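Local coordinates for protein lysozyme C (Equus asinus, PDB 5XUW) that hydrolyses the beta-1,4 linkages between N-acetylmuramic acid and N-acetylglucosamine in bacterial peptidoglycan, and binds one calcium ion, at residues 5-10 and 123-127; 23-28 and 105-111; 36-42 and 54-58; 63-67 and 75-80. Numbering follows the deposited sequence.

Contact 1 of 4, residues 5-10 and 123-127; sequences KCELAH and YLASC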
loop_
_atom_site.group_PDB
_atom_site.type_symbol
_atom_site.label_atom_id
_atom_site.label_comp_id
_atom_site.label_asym_id
_atom_site.label_seq_id
_atom_site.Cartn_x
_atom_site.Cartn_y
_atom_site.Cartn_z
ATOM N N LYS A 5 -7.518 -11.807 -0.128
ATOM C CA LYS A 5 -7.230 -11.153 -1.400
ATOM C C LYS A 5 -8.479 -10.534 -2.022
ATOM O O LYS A 5 -8.466 -9.378 -2.419
ATOM C CB LYS A 5 -6.598 -12.148 -2.373
ATOM C CG LYS A 5 -6.385 -11.585 -3.768
ATOM C CD LYS A 5 -5.362 -12.385 -4.553
ATOM C CE LYS A 5 -5.855 -13.768 -4.904
ATOM N NZ LYS A 5 -4.814 -14.503 -5.684
ATOM N N CYS A 6 -9.565 -11.300 -2.100
ATOM C CA CYS A 6 -10.786 -10.799 -2.745
ATOM C C CYS A 6 -11.518 -9.717 -1.951
ATOM O O CYS A 6 -12.096 -8.794 -2.540
ATOM C CB CYS A 6 -11.726 -11.950 -3.088
ATOM S SG CYS A 6 -11.054 -12.985 -4.406
ATOM N N GLU A 7 -11.495 -9.827 -0.625
ATOM C CA GLU A 7 -12.001 -8.765 0.228
ATOM C C GLU A 7 -11.293 -7.445 -0.074
ATOM O O GLU A 7 -11.944 -6.402 -0.229
ATOM C CB GLU A 7 -11.787 -9.115 1.694
ATOM C CG GLU A 7 -12.413 -8.129 2.662
ATOM C CD GLU A 7 -12.084 -8.458 4.102
ATOM O OE1 GLU A 7 -11.274 -9.383 4.346
ATOM O OE2 GLU A 7 -12.641 -7.771 4.976
ATOM N N LEU A 8 -9.965 -7.493 -0.144
ATOM C CA LEU A 8 -9.194 -6.283 -0.428
ATOM C C LEU A 8 -9.511 -5.746 -1.818
ATOM O O LEU A 8 -9.721 -4.549 -1.982
ATOM C CB LEU A 8 -7.690 -6.514 -0.258
ATOM C CG LEU A 8 -6.823 -5.261 -0.449
ATOM C CD1 LEU A 8 -7.220 -4.148 0.518
ATOM C CD2 LEU A 8 -5.340 -5.589 -0.308
ATOM N N ALA A 9 -9.582 -6.636 -2.804
ATOM C CA ALA A 9 -9.897 -6.232 -4.186
ATOM C C ALA A 9 -11.208 -5.436 -4.266
ATOM O O ALA A 9 -11.279 -4.370 -4.877
ATOM C CB ALA A 9 -9.965 -7.454 -5.079
ATOM N N HIS A 10 -12.236 -5.932 -3.592
ATOM C CA HIS A 10 -13.534 -5.254 -3.598
ATOM C C HIS A 10 -13.550 -3.927 -2.834
ATOM O O HIS A 10 -14.173 -2.967 -3.287
ATOM C CB HIS A 10 -14.628 -6.214 -3.143
ATOM C CG HIS A 10 -15.026 -7.153 -4.229
ATOM N ND1 HIS A 10 -15.945 -6.807 -5.192
ATOM C CD2 HIS A 10 -14.550 -8.368 -4.578
ATOM C CE1 HIS A 10 -16.063 -7.795 -6.056
ATOM N NE2 HIS A 10 -15.229 -8.759 -5.706
ATOM N N TYR A 123 -4.921 -13.283 -11.375
ATOM C CA TYR A 123 -4.617 -13.021 -9.961
ATOM C C TYR A 123 -5.886 -12.753 -9.141
ATOM O O TYR A 123 -5.998 -13.208 -7.999
ATOM C CB TYR A 123 -3.599 -11.868 -9.850
ATOM C CG TYR A 123 -3.202 -11.481 -8.427
ATOM C CD1 TYR A 123 -2.414 -12.324 -7.638
ATOM C CD2 TYR A 123 -3.604 -10.262 -7.884
ATOM C CE1 TYR A 123 -2.057 -11.969 -6.335
ATOM C CE2 TYR A 123 -3.249 -9.895 -6.592
ATOM C CZ TYR A 123 -2.480 -10.744 -5.814
ATOM O OH TYR A 123 -2.144 -10.366 -4.525
ATOM N N LEU A 124 -6.846 -12.039 -9.726
ATOM C CA LEU A 124 -8.134 -11.779 -9.075
ATOM C C LEU A 124 -9.271 -12.613 -9.674
ATOM O O LEU A 124 -10.443 -12.249 -9.539
ATOM C CB LEU A 124 -8.473 -10.289 -9.138
ATOM C CG LEU A 124 -7.455 -9.338 -8.497
ATOM C CD1 LEU A 124 -7.956 -7.903 -8.609
ATOM C CD2 LEU A 124 -7.158 -9.724 -7.051
ATOM N N ALA A 125 -8.941 -13.760 -10.264
ATOM C CA ALA A 125 -9.940 -14.585 -10.951
ATOM C C ALA A 125 -11.022 -15.076 -9.989
ATOM O O ALA A 125 -12.188 -15.114 -10.344
ATOM C CB ALA A 125 -9.279 -15.753 -11.673
ATOM N N SER A 126 -10.640 -15.402 -8.759
ATOM C CA SER A 126 -11.608 -15.832 -7.751
ATOM C C SER A 126 -12.523 -14.707 -7.237
ATOM O O SER A 126 -13.543 -14.989 -6.612
ATOM C CB SER A 126 -10.885 -16.523 -6.594
ATOM O OG SER A 126 -9.940 -15.661 -5.974
ATOM N N CYS A 127 -12.175 -13.444 -7.497
ATOM C CA CYS A 127 -12.961 -12.301 -7.027
ATOM C C CYS A 127 -14.034 -11.811 -8.015
ATOM O O CYS A 127 -14.767 -10.896 -7.689
ATOM C CB CYS A 127 -12.020 -11.138 -6.687
ATOM S SG CYS A 127 -10.493 -11.638 -5.861
#

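Contact 2 of 4, residues 23-28 and 105-111; sequences YSLANW and MSAWKAW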
loop_
_atom_site.group_PDB
_atom_site.type_symbol
_atom_site.label_atom_id
_atom_site.label_comp_id
_atom_site.label_asym_id
_atom_site.label_seq_id
_atom_site.Cartn_x
_atom_site.Cartn_y
_atom_site.Cartn_z
ATOM N N TYR A 23 -2.614 2.026 -12.877
ATOM C CA TYR A 23 -2.373 0.661 -12.410
ATOM C C TYR A 23 -3.679 -0.055 -12.120
ATOM O O TYR A 23 -4.569 0.498 -11.464
ATOM C CB TYR A 23 -1.524 0.685 -11.141
ATOM C CG TYR A 23 -0.150 1.263 -11.338
ATOM C CD1 TYR A 23 0.909 0.452 -11.726
ATOM C CD2 TYR A 23 0.097 2.623 -11.138
ATOM C CE1 TYR A 23 2.180 0.961 -11.905
ATOM C CE2 TYR A 23 1.365 3.148 -11.311
ATOM C CZ TYR A 23 2.401 2.317 -11.705
ATOM O OH TYR A 23 3.668 2.838 -11.859
ATOM N N SER A 24 -3.774 -1.295 -12.583
ATOM C CA SER A 24 -4.958 -2.111 -12.386
ATOM C C SER A 24 -5.182 -2.442 -10.928
ATOM O O SER A 24 -4.250 -2.429 -10.118
ATOM C CB SER A 24 -4.819 -3.434 -13.129
ATOM O OG SER A 24 -3.825 -4.241 -12.517
ATOM N N LEU A 25 -6.422 -2.786 -10.616
ATOM C CA LEU A 25 -6.762 -3.295 -9.303
ATOM C C LEU A 25 -5.864 -4.480 -8.901
ATOM O O LEU A 25 -5.422 -4.556 -7.765
ATOM C CB LEU A 25 -8.230 -3.707 -9.298
ATOM C CG LEU A 25 -8.870 -4.072 -7.977
ATOM C CD1 LEU A 25 -8.848 -2.889 -7.023
ATOM C CD2 LEU A 25 -10.297 -4.528 -8.258
ATOM N N ALA A 26 -5.579 -5.393 -9.828
ATOM C CA ALA A 26 -4.712 -6.543 -9.511
ATOM C C ALA A 26 -3.336 -6.085 -9.047
ATOM O O ALA A 26 -2.785 -6.628 -8.090
ATOM C CB ALA A 26 -4.590 -7.480 -10.696
ATOM N N ASN A 27 -2.789 -5.077 -9.719
ATOM C CA ASN A 27 -1.507 -4.506 -9.291
ATOM C C ASN A 27 -1.533 -3.924 -7.878
ATOM O O ASN A 27 -0.612 -4.144 -7.095
ATOM C CB ASN A 27 -0.997 -3.481 -10.310
ATOM C CG ASN A 27 -0.130 -4.120 -11.355
ATOM O OD1 ASN A 27 0.974 -4.565 -11.053
ATOM N ND2 ASN A 27 -0.627 -4.203 -12.587
ATOM N N TRP A 28 -2.589 -3.190 -7.565
ATOM C CA TRP A 28 -2.774 -2.630 -6.218
ATOM C C TRP A 28 -2.884 -3.715 -5.137
ATOM O O TRP A 28 -2.277 -3.610 -4.061
ATOM C CB TRP A 28 -4.030 -1.758 -6.195
ATOM C CG TRP A 28 -3.830 -0.434 -6.847
ATOM C CD1 TRP A 28 -4.332 -0.002 -8.038
ATOM C CD2 TRP A 28 -3.046 0.635 -6.329
ATOM N NE1 TRP A 28 -3.909 1.287 -8.287
ATOM C CE2 TRP A 28 -3.115 1.695 -7.250
ATOM C CE3 TRP A 28 -2.295 0.799 -5.164
ATOM C CZ2 TRP A 28 -2.472 2.918 -7.029
ATOM C CZ3 TRP A 28 -1.653 2.000 -4.948
ATOM C CH2 TRP A 28 -1.749 3.045 -5.873
ATOM N N MET A 105 4.274 3.089 -8.924
ATOM C CA MET A 105 4.195 1.964 -7.988
ATOM C C MET A 105 5.561 1.388 -7.634
ATOM O O MET A 105 5.677 0.665 -6.638
ATOM C CB MET A 105 3.257 0.850 -8.484
ATOM C CG MET A 105 1.779 1.120 -8.243
ATOM S SD MET A 105 0.780 -0.389 -8.294
ATOM C CE MET A 105 1.179 -1.061 -6.712
ATOM N N SER A 106 6.610 1.733 -8.394
ATOM C CA SER A 106 7.965 1.299 -8.032
ATOM C C SER A 106 8.483 1.897 -6.717
ATOM O O SER A 106 9.538 1.503 -6.253
ATOM C CB SER A 106 8.955 1.563 -9.170
ATOM O OG SER A 106 8.642 0.742 -10.277
ATOM N N ALA A 107 7.748 2.847 -6.129
ATOM C CA ALA A 107 7.961 3.238 -4.733
ATOM C C ALA A 107 7.936 2.046 -3.769
ATOM O O ALA A 107 8.634 2.056 -2.743
ATOM C CB ALA A 107 6.928 4.272 -4.307
ATOM N N TRP A 108 7.132 1.034 -4.094
ATOM C CA TRP A 108 6.970 -0.137 -3.240
ATOM C C TRP A 108 7.914 -1.239 -3.720
ATOM O O TRP A 108 7.709 -1.844 -4.771
ATOM C CB TRP A 108 5.513 -0.592 -3.251
ATOM C CG TRP A 108 4.581 0.306 -2.469
ATOM C CD1 TRP A 108 4.411 0.324 -1.116
ATOM C CD2 TRP A 108 3.673 1.294 -3.000
ATOM N NE1 TRP A 108 3.460 1.258 -0.767
ATOM C CE2 TRP A 108 2.995 1.872 -1.902
ATOM C CE3 TRP A 108 3.385 1.753 -4.286
ATOM C CZ2 TRP A 108 2.029 2.874 -2.062
ATOM C CZ3 TRP A 108 2.437 2.735 -4.450
ATOM C CH2 TRP A 108 1.758 3.292 -3.334
ATOM N N LYS A 109 8.964 -1.479 -2.948
ATOM C CA LYS A 109 10.001 -2.434 -3.358
ATOM C C LYS A 109 9.484 -3.871 -3.493
ATOM O O LYS A 109 9.943 -4.613 -4.361
ATOM C CB LYS A 109 11.183 -2.382 -2.395
ATOM C CG LYS A 109 11.888 -1.027 -2.377
ATOM C CD LYS A 109 13.337 -1.169 -1.936
ATOM C CE LYS A 109 13.945 0.165 -1.534
ATOM N NZ LYS A 109 15.336 -0.005 -1.024
ATOM N N ALA A 110 8.532 -4.266 -2.650
ATOM C CA ALA A 110 7.971 -5.623 -2.747
ATOM C C ALA A 110 7.113 -5.781 -4.016
ATOM O O ALA A 110 7.105 -6.856 -4.621
ATOM C CB ALA A 110 7.191 -5.986 -1.493
ATOM N N TRP A 111 6.425 -4.716 -4.426
ATOM C CA TRP A 111 5.723 -4.711 -5.710
ATOM C C TRP A 111 6.720 -4.873 -6.859
ATOM O O TRP A 111 6.511 -5.683 -7.775
ATOM C CB TRP A 111 4.880 -3.441 -5.880
ATOM C CG TRP A 111 4.188 -3.389 -7.211
ATOM C CD1 TRP A 111 3.003 -3.978 -7.556
ATOM C CD2 TRP A 111 4.671 -2.743 -8.377
ATOM N NE1 TRP A 111 2.721 -3.740 -8.888
ATOM C CE2 TRP A 111 3.728 -2.973 -9.410
ATOM C CE3 TRP A 111 5.809 -1.976 -8.656
ATOM C CZ2 TRP A 111 3.894 -2.462 -10.698
ATOM C CZ3 TRP A 111 5.970 -1.479 -9.936
ATOM C CH2 TRP A 111 5.010 -1.711 -10.935
#

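Contact 3 of 4, residues 36-42 and 54-58; sequences SNFNTRA and YGLFQ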
loop_
_atom_site.group_PDB
_atom_site.type_symbol
_atom_site.label_atom_id
_atom_site.label_comp_id
_atom_site.label_asym_id
_atom_site.label_seq_id
_atom_site.Cartn_x
_atom_site.Cartn_y
_atom_site.Cartn_z
ATOM N N SER A 36 2.770 -6.396 2.837
ATOM C CA SER A 36 2.262 -6.619 4.192
ATOM C C SER A 36 1.599 -7.982 4.459
ATOM O O SER A 36 1.105 -8.200 5.572
ATOM C CB SER A 36 1.229 -5.533 4.489
ATOM O OG SER A 36 0.071 -5.706 3.678
ATOM N N ASN A 37 1.535 -8.866 3.455
ATOM C CA ASN A 37 0.728 -10.093 3.527
ATOM C C ASN A 37 -0.735 -9.815 3.925
ATOM O O ASN A 37 -1.342 -10.584 4.676
ATOM C CB ASN A 37 1.395 -11.125 4.468
ATOM C CG ASN A 37 0.892 -12.561 4.246
ATOM O OD1 ASN A 37 0.962 -13.402 5.151
ATOM N ND2 ASN A 37 0.361 -12.834 3.066
ATOM N N PHE A 38 -1.278 -8.702 3.415
ATOM C CA PHE A 38 -2.665 -8.262 3.657
ATOM C C PHE A 38 -2.993 -7.840 5.099
ATOM O O PHE A 38 -4.169 -7.710 5.432
ATOM C CB PHE A 38 -3.683 -9.322 3.212
ATOM C CG PHE A 38 -3.628 -9.664 1.745
ATOM C CD1 PHE A 38 -3.607 -8.661 0.777
ATOM C CD2 PHE A 38 -3.619 -10.988 1.333
ATOM C CE1 PHE A 38 -3.565 -8.975 -0.570
ATOM C CE2 PHE A 38 -3.583 -11.308 -0.024
ATOM C CZ PHE A 38 -3.572 -10.299 -0.970
ATOM N N ASN A 39 -1.966 -7.583 5.906
ATOM C CA ASN A 39 -2.115 -7.297 7.330
ATOM C C ASN A 39 -1.994 -5.795 7.588
ATOM O O ASN A 39 -0.935 -5.201 7.373
ATOM C CB ASN A 39 -1.047 -8.051 8.114
ATOM C CG ASN A 39 -1.286 -8.031 9.621
ATOM O OD1 ASN A 39 -2.078 -7.250 10.140
ATOM N ND2 ASN A 39 -0.599 -8.916 10.328
ATOM N N THR A 40 -3.083 -5.196 8.072
ATOM C CA THR A 40 -3.109 -3.761 8.365
ATOM C C THR A 40 -2.162 -3.373 9.490
ATOM O O THR A 40 -1.818 -2.215 9.613
ATOM C CB THR A 40 -4.516 -3.258 8.754
ATOM O OG1 THR A 40 -4.967 -3.960 9.917
ATOM C CG2 THR A 40 -5.498 -3.458 7.625
ATOM N N ARG A 41 -1.750 -4.334 10.313
ATOM C CA ARG A 41 -0.793 -4.074 11.392
ATOM C C ARG A 41 0.667 -4.353 11.029
ATOM O O ARG A 41 1.535 -4.349 11.905
ATOM C CB ARG A 41 -1.178 -4.887 12.612
ATOM C CG ARG A 41 -2.586 -4.597 13.065
ATOM C CD ARG A 41 -2.826 -5.123 14.458
ATOM N NE ARG A 41 -4.178 -4.804 14.895
ATOM C CZ ARG A 41 -4.644 -4.984 16.130
ATOM N NH1 ARG A 41 -3.869 -5.481 17.091
ATOM N NH2 ARG A 41 -5.901 -4.644 16.406
ATOM N N ALA A 42 0.946 -4.586 9.746
ATOM C CA ALA A 42 2.308 -4.846 9.292
ATOM C C ALA A 42 3.206 -3.673 9.659
ATOM O O ALA A 42 2.792 -2.519 9.595
ATOM C CB ALA A 42 2.334 -5.092 7.795
ATOM N N TYR A 54 4.750 1.361 7.695
ATOM C CA TYR A 54 3.529 1.107 8.452
ATOM C C TYR A 54 2.393 0.601 7.589
ATOM O O TYR A 54 2.065 1.208 6.572
ATOM C CB TYR A 54 3.035 2.399 9.074
ATOM C CG TYR A 54 3.809 2.885 10.272
ATOM C CD1 TYR A 54 4.956 3.666 10.119
ATOM C CD2 TYR A 54 3.354 2.623 11.565
ATOM C CE1 TYR A 54 5.653 4.144 11.227
ATOM C CE2 TYR A 54 4.043 3.092 12.681
ATOM C CZ TYR A 54 5.189 3.851 12.506
ATOM O OH TYR A 54 5.863 4.322 13.613
ATOM N N GLY A 55 1.781 -0.495 8.032
ATOM C CA GLY A 55 0.464 -0.881 7.571
ATOM C C GLY A 55 0.424 -1.702 6.307
ATOM O O GLY A 55 1.452 -2.206 5.840
ATOM N N LEU A 56 -0.786 -1.817 5.771
ATOM C CA LEU A 56 -1.095 -2.632 4.589
ATOM C C LEU A 56 -0.237 -2.287 3.374
ATOM O O LEU A 56 0.155 -3.180 2.616
ATOM C CB LEU A 56 -2.571 -2.451 4.229
ATOM C CG LEU A 56 -3.192 -3.306 3.124
ATOM C CD1 LEU A 56 -3.216 -4.769 3.530
ATOM C CD2 LEU A 56 -4.600 -2.835 2.833
ATOM N N PHE A 57 0.016 -0.986 3.185
ATOM C CA PHE A 57 0.834 -0.495 2.080
ATOM C C PHE A 57 2.239 -0.061 2.500
ATOM O O PHE A 57 2.946 0.557 1.707
ATOM C CB PHE A 57 0.136 0.665 1.379
ATOM C CG PHE A 57 -1.278 0.373 0.951
ATOM C CD1 PHE A 57 -1.593 -0.790 0.248
ATOM C CD2 PHE A 57 -2.295 1.293 1.210
ATOM C CE1 PHE A 57 -2.893 -1.044 -0.154
ATOM C CE2 PHE A 57 -3.597 1.044 0.794
ATOM C CZ PHE A 57 -3.894 -0.122 0.105
ATOM N N GLN A 58 2.646 -0.384 3.730
ATOM C CA GLN A 58 3.998 -0.149 4.208
ATOM C C GLN A 58 4.487 1.269 3.894
ATOM O O GLN A 58 5.523 1.473 3.264
ATOM C CB GLN A 58 4.932 -1.232 3.662
ATOM C CG GLN A 58 4.706 -2.582 4.304
ATOM C CD GLN A 58 5.174 -2.627 5.746
ATOM O OE1 GLN A 58 6.360 -2.811 6.014
ATOM N NE2 GLN A 58 4.247 -2.438 6.682
#

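Contact 4 of 4, residues 63-67 and 75-80; sequences WWCKD and ACNIMC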
loop_
_atom_site.group_PDB
_atom_site.type_symbol
_atom_site.label_atom_id
_atom_site.label_comp_id
_atom_site.label_asym_id
_atom_site.label_seq_id
_atom_site.Cartn_x
_atom_site.Cartn_y
_atom_site.Cartn_z
ATOM N N TRP A 63 8.769 10.235 4.478
ATOM C CA TRP A 63 8.112 11.063 3.472
ATOM C C TRP A 63 6.607 11.187 3.606
ATOM O O TRP A 63 6.054 12.203 3.190
ATOM C CB TRP A 63 8.452 10.552 2.065
ATOM C CG TRP A 63 9.865 10.874 1.614
ATOM C CD1 TRP A 63 10.639 11.937 2.004
ATOM C CD2 TRP A 63 10.646 10.141 0.668
ATOM N NE1 TRP A 63 11.855 11.894 1.373
ATOM C CE2 TRP A 63 11.887 10.805 0.543
ATOM C CE3 TRP A 63 10.419 8.982 -0.086
ATOM C CZ2 TRP A 63 12.902 10.352 -0.307
ATOM C CZ3 TRP A 63 11.431 8.524 -0.934
ATOM C CH2 TRP A 63 12.659 9.211 -1.034
ATOM N N TRP A 64 5.946 10.179 4.176
ATOM C CA TRP A 64 4.505 10.043 4.015
ATOM C C TRP A 64 3.701 10.271 5.282
ATOM O O TRP A 64 2.716 10.989 5.246
ATOM C CB TRP A 64 4.185 8.679 3.392
ATOM C CG TRP A 64 4.921 8.492 2.107
ATOM C CD1 TRP A 64 5.886 7.566 1.842
ATOM C CD2 TRP A 64 4.792 9.284 0.929
ATOM N NE1 TRP A 64 6.354 7.715 0.563
ATOM C CE2 TRP A 64 5.703 8.769 -0.023
ATOM C CE3 TRP A 64 3.989 10.374 0.574
ATOM C CZ2 TRP A 64 5.833 9.309 -1.305
ATOM C CZ3 TRP A 64 4.119 10.916 -0.703
ATOM C CH2 TRP A 64 5.036 10.378 -1.629
ATOM N N CYS A 65 4.101 9.652 6.382
ATOM C CA CYS A 65 3.411 9.835 7.669
ATOM C C CYS A 65 4.399 10.281 8.724
ATOM O O CYS A 65 5.619 10.213 8.526
ATOM C CB CYS A 65 2.700 8.545 8.112
ATOM S SG CYS A 65 3.771 7.137 8.487
ATOM N N LYS A 66 3.867 10.733 9.856
ATOM C CA LYS A 66 4.709 11.154 10.970
ATOM C C LYS A 66 4.456 10.343 12.240
ATOM O O LYS A 66 3.322 10.134 12.657
ATOM C CB LYS A 66 4.582 12.656 11.233
ATOM C CG LYS A 66 3.213 13.145 11.666
ATOM C CD LYS A 66 3.317 14.425 12.485
ATOM C CE LYS A 66 1.936 15.012 12.705
ATOM N NZ LYS A 66 1.860 15.909 13.890
ATOM N N ASP A 67 5.538 9.819 12.792
ATOM C CA ASP A 67 5.566 9.367 14.168
ATOM C C ASP A 67 6.551 10.338 14.810
ATOM O O ASP A 67 7.241 11.076 14.101
ATOM C CB ASP A 67 5.965 7.884 14.289
ATOM C CG ASP A 67 7.310 7.552 13.638
ATOM O OD1 ASP A 67 8.255 8.363 13.705
ATOM O OD2 ASP A 67 7.426 6.444 13.075
ATOM N N ALA A 75 3.936 13.976 3.905
ATOM C CA ALA A 75 3.190 14.376 2.708
ATOM C C ALA A 75 1.719 13.934 2.690
ATOM O O ALA A 75 0.908 14.540 1.986
ATOM C CB ALA A 75 3.904 13.889 1.453
ATOM N N CYS A 76 1.381 12.887 3.448
ATOM C CA CYS A 76 -0.019 12.463 3.611
ATOM C C CYS A 76 -0.731 13.120 4.798
ATOM O O CYS A 76 -1.911 12.854 5.017
ATOM C CB CYS A 76 -0.107 10.938 3.727
ATOM S SG CYS A 76 0.501 10.109 2.246
ATOM N N ASN A 77 -0.025 13.961 5.558
ATOM C CA ASN A 77 -0.623 14.734 6.648
ATOM C C ASN A 77 -1.335 13.821 7.647
ATOM O O ASN A 77 -2.524 13.982 7.936
ATOM C CB ASN A 77 -1.583 15.790 6.070
ATOM C CG ASN A 77 -2.059 16.789 7.107
ATOM O OD1 ASN A 77 -1.402 17.014 8.121
ATOM N ND2 ASN A 77 -3.213 17.393 6.851
ATOM N N ILE A 78 -0.599 12.837 8.153
ATOM C CA ILE A 78 -1.216 11.802 8.969
ATOM C C ILE A 78 -0.232 11.163 9.945
ATOM O O ILE A 78 0.950 10.966 9.627
ATOM C CB ILE A 78 -1.886 10.750 8.049
ATOM C CG1 ILE A 78 -2.875 9.887 8.830
ATOM C CG2 ILE A 78 -0.851 9.897 7.317
ATOM C CD1 ILE A 78 -3.724 9.016 7.935
ATOM N N MET A 79 -0.737 10.852 11.139
ATOM C CA MET A 79 0.017 10.109 12.135
ATOM C C MET A 79 0.180 8.671 11.663
ATOM O O MET A 79 -0.784 8.069 11.186
ATOM C CB MET A 79 -0.711 10.117 13.491
ATOM C CG MET A 79 0.162 10.528 14.650
ATOM S SD MET A 79 0.628 12.258 14.496
ATOM C CE MET A 79 1.818 12.388 15.826
ATOM N N CYS A 80 1.380 8.113 11.811
ATOM C CA CYS A 80 1.648 6.762 11.313
ATOM C C CYS A 80 0.782 5.693 11.987
ATOM O O CYS A 80 0.452 4.687 11.357
ATOM C CB CYS A 80 3.126 6.390 11.451
ATOM S SG CYS A 80 4.293 7.367 10.466
#

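Contact 1 of 4, residues 5-10 and 123-127
A disulfide characteristic of the C-type lysozyme fold ties the first turns of helix 5-14 to the C-terminal tail: Cys-6 SG and Cys-127 SG lie 2.1 Å apart, with chi3 at -77° and both cysteines in the m well of chi1. Helix periodicity decides who joins in. Lys-5, Cys-6 and Ala-9 all aim their CA-to-CB bonds toward 123-127. Lys-5 is the most elaborate of them. Its chain is extended at chi1, chi2 and chi4 but turns at chi3 (p), which brings NZ to 2.9 Å from Tyr-123 O in a hydrogen bond while CD rests over the ring of Tyr-123, 3.8 Å from the centroid. NZ itself sits 4.2 Å from that centroid, an off-centre cation-pi contact. Tyr-123, with chi1 t, presents this ring to Lys-5, and its hydroxyl is hydrogen-bonded to Glu-33 on helix 25-36. Next along the chain, Leu-124 places CD1 4.1 Å from Ala-9 CB and CD2 3.9 Å from Lys-5 CG. At the other end His-10, chi1 m, starts out sideways, yet its ring edge delivers NE2 to Cys-127 O at 3.0 Å. Since that nitrogen is the donor, it must carry a proton. Chemically, then, one covalent bond near the surface fastens the two termini, and hydrogen bonds from Lys-5 and His-10 to main-chain oxygens fix how the tail lies along the helix.

Contact 2 of 4, residues 23-28 and 105-111
Met-105 sits at the centre of this patch of the helical domain of the C-type lysozyme fold, and it makes Met-aromatic contacts with two rings. Its SD lies over the face of Tyr-23, 3.9 Å from the ring centroid, and over the face of the six-membered ring of Trp-28, 4.5 Å from that centroid. CG adds a CH-pi contact almost exactly on the Tyr-23 normal, 3.4 Å from the centroid. Around this thioether the other rings close in. Tyr-23 turns its edge to the face of Trp-111 in an offset edge-to-face pair, centroids 5.8 Å apart and planes at 90°. Trp-28 CZ3 comes to 4.0 Å from Trp-108 CH2, and Trp-108 in turn packs on Glu-35, a predicted active-site residue, and donates its NE1 to Phe-57 O. The aromatic packing thus reaches from the start of helix 25-36 to the catalytic cleft. Polar groups finish the outer side. Met-105 N donates to Tyr-23 OH at 3.0 Å, and Trp-111 NE1 to Asn-27 OD1 at 2.9 Å. Asn-27 is itself held at the N-terminus of its helix: the N-cap residue Ser-24 accepts through OG from both Asn-27 N, at 3.1 Å, and Asn-27 ND2, at 3.2 Å.

Contact 3 of 4, residues 36-42 and 54-58
Beside the active site of this lysozyme, the loop that leaves the helix of Glu-35 crosses the turn that follows the strand of Asp-53, so the contact joins the backbones next to both predicted catalytic residues. Segment 36-42 is built from turns: a type I' turn from Ser-36 to Asn-39, then a type I turn from Asn-39 to Ala-42, in which Asn-39 OD1 accepts from Arg-41 N at 2.9 Å to form an Asx turn. Opposite it, Gly-55 to Gln-58 form another type I turn. The clearest bond between them is Gly-55 N to Ala-42 O, 2.7 Å. Next to it Gly-55 CA makes a CA-H...O contact of 3.3 Å with Thr-40 O; the positive phi of Gly-55 suits a glycine. Ser-36 OG lies 2.7 Å from Leu-56 O, but its single proton also has Ala-32 O within reach. Leu-56 fills the space between, bringing CD1 to 3.5 Å from Phe-38 C. Gln-58 folds back so that NE2 donates to Gly-55 O at 2.9 Å, and its side chain comes within about 3 Å, nearest atoms, of those of both Glu-35 and Asp-53. Phe-38 and Leu-56 both pack on Leu-8 of helix 5-14, Phe-57 reaches Ile-92 and Ala-95 of helix 89-100, and the two segments run on into strands 43-44 and 59-60 of the small antiparallel sheet.

Contact 4 of 4, residues 63-67 and 75-80
This is a short parallel backbone pairing reinforced by a disulfide, within the long irregular loop between strand 59-60 and helix 89-100. Both segments run the same way, and a single bridge pairs Lys-66 with Met-79: Lys-66 N donates to Ile-78 O and Cys-80 N to Lys-66 O, each 2.9 Å. Met-79 CA adds a CA-H...O contact of 3.3 Å to that same Lys-66 O. Outside the bridge, two further backbone hydrogen bonds hold the beginnings of the segments together, Ala-75 N to Trp-63 O and Cys-76 N to Trp-64 O, again 2.9 Å apiece. The disulfide from Cys-65 SG to Cys-80 SG, 2.1 Å with chi3 at 95°, lies beside the bridged pair and packs against Tyr-54 of strand 53-54. Cys-65 CB also meets Ile-78 CG2 at 3.9 Å. On the helix side, Trp-64 CE3 touches Ala-75 CB at 3.6 Å and Cys-76 SG at 3.9 Å. Out at the surface Lys-66 CE reaches Met-79 SD at 3.5 Å. One disulfide inside the loop and a second, Cys-76 to Cys-94, from it to helix 89-100 are characteristic of the beta domain of C-type lysozymes and its join to the helical domain; here the loop leads directly into the calcium site, whose ion lies about 6 Å from the Ile-78 side chain.

In the fold
Contact 1 closes nearly the whole chain; contact 2 is nested inside it, and contacts 3 and 4 follow one another inside both. Contacts 1 and 2 belong to the helical side and touch where Leu-124 packs on Leu-25 and Ala-26, and through helices 5-14 and 25-36, which carry their first segments. Contact 3 touches all three others: its Phe-38 and Leu-56 meet Leu-8 of contact 1, Phe-57 O accepts a probable hydrogen bond from Trp-108 NE1 of contact 2, and Tyr-54 reaches Asp-67 and Cys-80 of contact 4. Contacts 1 and 4 have centres 28 Å apart, on opposite sides of the chain's centre. The two lobes flanking the predicted catalytic pair are thus connected through contact 3.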